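PDB 5T8U: lipoate-protein ligase 1 from Plasmodium falciparum, which belongs to the lipoate-protein ligase family and joins a lipoyl ligase A/B-type catalytic domain to a separate C-terminal domain. Local coordinates for residues L125-N130 with E214-A219; F132-K137 with I144-Q149. All coordinates share one frame; numbering follows the deposited sequence.

Contact 1 (L125-N130 with E214-A219)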
loop_
_atom_site.group_PDB
_atom_site.type_symbol
_atom_site.label_atom_id
_atom_site.label_comp_id
_atom_site.label_asym_id
_atom_site.label_seq_id
_atom_site.Cartn_x
_atom_site.Cartn_y
_atom_site.Cartn_z
ATOM N N LEU A 125 9.879 3.638 14.412
ATOM C CA LEU A 125 11.039 4.413 14.847
ATOM C C LEU A 125 11.500 3.984 16.235
ATOM O O LEU A 125 12.704 3.839 16.481
ATOM C CB LEU A 125 10.707 5.905 14.826
ATOM C CG LEU A 125 10.417 6.506 13.448
ATOM C CD1 LEU A 125 9.841 7.907 13.586
ATOM C CD2 LEU A 125 11.670 6.529 12.594
ATOM N N ASN A 126 10.558 3.782 17.159
ATOM C CA ASN A 126 10.916 3.287 18.484
ATOM C C ASN A 126 11.599 1.929 18.395
ATOM O O ASN A 126 12.543 1.652 19.143
ATOM C CB ASN A 126 9.672 3.201 19.370
ATOM C CG ASN A 126 9.150 4.564 19.779
ATOM O OD1 ASN A 126 9.882 5.555 19.763
ATOM N ND2 ASN A 126 7.878 4.620 20.161
ATOM N N THR A 127 11.132 1.065 17.490
ATOM C CA THR A 127 11.810 -0.206 17.259
ATOM C C THR A 127 13.273 0.023 16.898
ATOM O O THR A 127 14.183 -0.422 17.611
ATOM C CB THR A 127 11.097 -0.991 16.152
ATOM O OG1 THR A 127 9.772 -1.328 16.577
ATOM C CG2 THR A 127 11.854 -2.269 15.799
ATOM N N LEU A 128 13.516 0.734 15.794
ATOM C CA LEU A 128 14.884 0.920 15.322
ATOM C C LEU A 128 15.760 1.541 16.404
ATOM O O LEU A 128 16.874 1.071 16.665
ATOM C CB LEU A 128 14.891 1.786 14.061
ATOM C CG LEU A 128 14.503 1.096 12.748
ATOM C CD1 LEU A 128 13.019 0.772 12.706
ATOM C CD2 LEU A 128 14.890 1.962 11.556
ATOM N N LYS A 129 15.264 2.595 17.055
ATOM C CA LYS A 129 16.062 3.301 18.052
ATOM C C LYS A 129 16.367 2.408 19.248
ATOM O O LYS A 129 17.533 2.162 19.579
ATOM C CB LYS A 129 15.324 4.564 18.501
ATOM C CG LYS A 129 16.161 5.529 19.327
ATOM C CD LYS A 129 15.275 6.428 20.178
ATOM C CE LYS A 129 15.911 7.791 20.410
ATOM N NZ LYS A 129 15.056 8.663 21.263
ATOM N N ASN A 130 15.322 1.911 19.912
ATOM C CA ASN A 130 15.515 1.185 21.163
ATOM C C ASN A 130 16.304 -0.099 20.951
ATOM O O ASN A 130 17.199 -0.422 21.741
ATOM C CB ASN A 130 14.162 0.875 21.802
ATOM C CG ASN A 130 13.433 2.121 22.255
ATOM O OD1 ASN A 130 14.039 3.175 22.443
ATOM N ND2 ASN A 130 12.123 2.006 22.441
ATOM N N GLU A 214 14.104 -11.814 11.294
ATOM C CA GLU A 214 13.540 -12.279 12.557
ATOM C C GLU A 214 13.800 -11.280 13.679
ATOM O O GLU A 214 12.900 -10.974 14.470
ATOM C CB GLU A 214 14.119 -13.649 12.906
ATOM C CG GLU A 214 13.600 -14.770 12.017
ATOM C CD GLU A 214 14.564 -15.936 11.906
ATOM O OE1 GLU A 214 15.780 -15.732 12.111
ATOM O OE2 GLU A 214 14.104 -17.059 11.611
ATOM N N ASN A 215 15.025 -10.759 13.761
ATOM C CA ASN A 215 15.362 -9.782 14.793
ATOM C C ASN A 215 14.466 -8.551 14.685
ATOM O O ASN A 215 13.751 -8.191 15.632
ATOM C CB ASN A 215 16.841 -9.399 14.665
ATOM C CG ASN A 215 17.403 -8.778 15.932
ATOM O OD1 ASN A 215 16.664 -8.244 16.759
ATOM N ND2 ASN A 215 18.726 -8.840 16.085
ATOM N N LEU A 216 14.485 -7.899 13.520
ATOM C CA LEU A 216 13.666 -6.710 13.312
ATOM C C LEU A 216 12.198 -6.996 13.596
ATOM O O LEU A 216 11.516 -6.194 14.244
ATOM C CB LEU A 216 13.849 -6.199 11.880
ATOM C CG LEU A 216 13.143 -4.903 11.452
ATOM C CD1 LEU A 216 11.704 -5.152 11.005
ATOM C CD2 LEU A 216 13.201 -3.838 12.545
ATOM N N CYS A 217 11.690 -8.132 13.114
ATOM C CA CYS A 217 10.287 -8.468 13.334
ATOM C C CYS A 217 9.973 -8.572 14.822
ATOM O O CYS A 217 9.000 -7.984 15.305
ATOM C CB CYS A 217 9.944 -9.773 12.618
ATOM S SG CYS A 217 9.728 -9.608 10.824
ATOM N N ILE A 218 10.792 -9.320 15.566
ATOM C CA ILE A 218 10.550 -9.497 16.997
ATOM C C ILE A 218 10.553 -8.147 17.703
ATOM O O ILE A 218 9.629 -7.820 18.460
ATOM C CB ILE A 218 11.589 -10.461 17.601
ATOM C CG1 ILE A 218 11.364 -11.876 17.059
ATOM C CG2 ILE A 218 11.513 -10.468 19.134
ATOM C CD1 ILE A 218 12.464 -12.860 17.401
ATOM N N ALA A 219 11.589 -7.338 17.463
ATOM C CA ALA A 219 11.635 -6.013 18.077
ATOM C C ALA A 219 10.384 -5.208 17.737
ATOM O O ALA A 219 9.818 -4.521 18.599
ATOM C CB ALA A 219 12.889 -5.268 17.623
#
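Thr127 and Ala219 are the nearest pair by CA between these two helical segments, 5.9 Å from Thr127 CA to Ala219 CA. Residues 125-130 belong to helix 117-132, and residues 214-219 belong to helix 213-227. This is a small helix-helix contact in the catalytic domain of the lipoyl ligase A/B family. It buries 138 Å² in all, and no hydrogen bond crosses between the two segments. Both helices are regular here, with backbone bonds such as Asn130 N to Asn126 O and Ala219 N to Asn215 O.

The packing is apolar and centres on one methyl group. The CB of Thr127 points toward the second helix, and that of Ala219 points back toward the first. A short alanine side chain at this point goes with the close backbone approach. CG2 of Thr127 makes the close apolar contacts. OG1 lies beside its own backbone N (chi1 -64°). It is also near Ala219, but its hydrogen-bond partner is Ile123 O, one turn back in the same helix. This satisfies the buried hydroxyl within its own helix.

Around this point the same two helices meet further. Thr127 also touches Leu220 and Glu223, and Asn130 ND2 hydrogen-bonds to Glu223 OE1.

Leu216 reaches the contact with its far end. Its chi1 of -177° sets CG anti to the backbone N, and chi2 then turns CD2 to Thr127. Thr127 CG2 lies over Ala219, 3.7 Å from Ala219 CB and 3.8 Å from Ala219 C, with Leu216 CD2 at 3.9 Å.

Contact 2 (F132-K137 with I144-Q149)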
loop_
_atom_site.group_PDB
_atom_site.type_symbol
_atom_site.label_atom_id
_atom_site.label_comp_id
_atom_site.label_asym_id
_atom_site.label_seq_id
_atom_site.Cartn_x
_atom_site.Cartn_y
_atom_site.Cartn_z
ATOM N N PHE A 132 18.050 -1.193 18.080
ATOM C CA PHE A 132 19.185 -1.229 17.167
ATOM C C PHE A 132 19.958 0.085 17.137
ATOM O O PHE A 132 20.886 0.219 16.329
ATOM C CB PHE A 132 18.707 -1.595 15.757
ATOM C CG PHE A 132 17.806 -2.797 15.723
ATOM C CD1 PHE A 132 18.332 -4.075 15.787
ATOM C CD2 PHE A 132 16.431 -2.647 15.645
ATOM C CE1 PHE A 132 17.504 -5.185 15.764
ATOM C CE2 PHE A 132 15.599 -3.750 15.620
ATOM C CZ PHE A 132 16.136 -5.020 15.679
ATOM N N ASN A 133 19.615 1.047 17.993
ATOM C CA ASN A 133 20.306 2.336 18.058
ATOM C C ASN A 133 20.432 2.966 16.673
ATOM O O ASN A 133 21.438 3.599 16.341
ATOM C CB ASN A 133 21.677 2.188 18.719
ATOM C CG ASN A 133 22.062 3.409 19.531
ATOM O OD1 ASN A 133 21.524 3.641 20.613
ATOM N ND2 ASN A 133 22.995 4.200 19.012
ATOM N N ILE A 134 19.398 2.791 15.858
ATOM C CA ILE A 134 19.325 3.384 14.528
ATOM C C ILE A 134 18.412 4.598 14.622
ATOM O O ILE A 134 17.194 4.462 14.781
ATOM C CB ILE A 134 18.822 2.374 13.487
ATOM C CG1 ILE A 134 19.904 1.327 13.212
ATOM C CG2 ILE A 134 18.424 3.080 12.187
ATOM C CD1 ILE A 134 19.445 0.160 12.358
ATOM N N GLU A 135 19.000 5.787 14.524
ATOM C CA GLU A 135 18.241 7.031 14.583
ATOM C C GLU A 135 17.653 7.310 13.205
ATOM O O GLU A 135 18.372 7.704 12.282
ATOM C CB GLU A 135 19.136 8.173 15.055
ATOM C CG GLU A 135 19.382 8.165 16.557
ATOM C CD GLU A 135 20.676 8.855 16.944
ATOM O OE1 GLU A 135 21.000 9.897 16.338
ATOM O OE2 GLU A 135 21.374 8.349 17.849
ATOM N N ALA A 136 16.347 7.102 13.067
ATOM C CA ALA A 136 15.659 7.232 11.793
ATOM C C ALA A 136 14.688 8.404 11.830
ATOM O O ALA A 136 14.140 8.752 12.880
ATOM C CB ALA A 136 14.904 5.945 11.446
ATOM N N LYS A 137 14.486 9.013 10.665
ATOM C CA LYS A 137 13.542 10.106 10.491
ATOM C C LYS A 137 12.515 9.714 9.439
ATOM O O LYS A 137 12.797 8.913 8.543
ATOM C CB LYS A 137 14.257 11.397 10.064
ATOM C CG LYS A 137 13.385 12.645 10.116
ATOM C CD LYS A 137 14.149 13.885 9.663
ATOM C CE LYS A 137 13.255 15.118 9.662
ATOM N NZ LYS A 137 14.033 16.388 9.722
ATOM N N ILE A 144 10.631 6.489 5.334
ATOM C CA ILE A 144 11.521 6.535 6.486
ATOM C C ILE A 144 12.950 6.578 5.966
ATOM O O ILE A 144 13.350 5.726 5.163
ATOM C CB ILE A 144 11.327 5.326 7.422
ATOM C CG1 ILE A 144 9.857 5.182 7.829
ATOM C CG2 ILE A 144 12.212 5.467 8.661
ATOM C CD1 ILE A 144 9.555 3.903 8.593
ATOM N N THR A 145 13.708 7.571 6.413
ATOM C CA THR A 145 15.117 7.692 6.080
ATOM C C THR A 145 15.967 7.478 7.326
ATOM O O THR A 145 15.507 7.655 8.458
ATOM C CB THR A 145 15.425 9.065 5.470
ATOM O OG1 THR A 145 15.159 10.092 6.434
ATOM C CG2 THR A 145 14.578 9.306 4.223
ATOM N N VAL A 146 17.217 7.082 7.101
ATOM C CA VAL A 146 18.193 6.925 8.167
ATOM C C VAL A 146 19.333 7.926 8.030
ATOM O O VAL A 146 19.826 8.453 9.030
ATOM C CB VAL A 146 18.729 5.476 8.210
ATOM C CG1 VAL A 146 19.552 5.152 6.966
ATOM C CG2 VAL A 146 19.538 5.247 9.478
ATOM N N ASN A 147 19.764 8.198 6.802
ATOM C CA ASN A 147 20.747 9.238 6.510
ATOM C C ASN A 147 20.299 10.009 5.275
ATOM O O ASN A 147 21.065 10.235 4.336
ATOM C CB ASN A 147 22.140 8.644 6.304
ATOM C CG ASN A 147 22.801 8.237 7.605
ATOM O OD1 ASN A 147 22.538 8.818 8.658
ATOM N ND2 ASN A 147 23.673 7.238 7.535
ATOM N N ASP A 148 19.034 10.422 5.268
ATOM C CA ASP A 148 18.372 10.993 4.102
ATOM C C ASP A 148 18.205 9.963 2.993
ATOM O O ASP A 148 17.924 10.331 1.846
ATOM C CB ASP A 148 19.126 12.215 3.565
ATOM C CG ASP A 148 19.554 13.167 4.669
ATOM O OD1 ASP A 148 18.673 13.722 5.360
ATOM O OD2 ASP A 148 20.776 13.346 4.854
ATOM N N GLN A 149 18.370 8.680 3.309
ATOM C CA GLN A 149 18.297 7.592 2.344
ATOM C C GLN A 149 17.114 6.703 2.690
ATOM O O GLN A 149 16.936 6.326 3.853
ATOM C CB GLN A 149 19.587 6.769 2.349
ATOM C CG GLN A 149 20.848 7.588 2.137
ATOM C CD GLN A 149 22.107 6.747 2.203
ATOM O OE1 GLN A 149 22.827 6.764 3.201
ATOM N NE2 GLN A 149 22.378 6.006 1.135
#
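Lys137 and Thr145 are joined by two backbone hydrogen bonds. Thr145 N gives its hydrogen to Lys137 O at 2.7 Å, and Lys137 N gives its hydrogen to Thr145 O at 2.8 Å. Together they make an antiparallel hydrogen-bonded pair in a short beta hairpin formed by strands 137-138 and 143-145.

Lys137 O has further neighbours. Thr145 OG1 makes a weak hydrogen bond to Lys137 O at 3.4 Å. The hydroxyl can lean that way because it stands between its own backbone N and carbonyl carbon (chi1 63°). Ile144 CA adds a CA-H...O contact to Lys137 O, also at 3.4 Å. The side chains of Lys137 and Thr145 leave on the same face of the sheet. Lys137 touches Thr145 near its base, and its extended chain then runs away.

Apolar groups continue the contact on the way back toward helix 117-132. The CB of Ala136 meets Ile144 CG2 at 3.9 Å. Further along, Ile134 CG2 touches Val146 CG2 at 3.6 Å, and the two side chains cross at a slant. Both methyls are anti to their own backbone N.

The hairpin forms one end of a mixed sheet, with 137-138 as its outermost strand in this chain. Ile144 is hydrogen-bonded through its backbone to Cys151 of strand 150-159. Phe121 and Ile124 of helix 117-132 touch Ile144 in the hairpin, and Leu125 touches Ala136 just before its first strand.

Overall arrangement
Contact 2 is nested inside the chain loop that contact 1 closes, and their centres lie about 12 Å apart. Helix 117-132 supplies one side of contact 1 and then leads directly into contact 2. A probable hydrogen bond links Leu128 O to Ile134 N at 3.2 Å. Phe132, at the start of segment 132-137, packs against the second helix of contact 1, with CE2 3.7 Å from Ala219 CB. Neither contact reaches the bound lipoic acid. The ligand is about 10 Å from the side chain of Ile144 and about 13 Å from that of Leu216. Contact 2 nevertheless borders the pocket in sequence: Asn142, before its second segment, and Lys150, just after it, are both pocket residues.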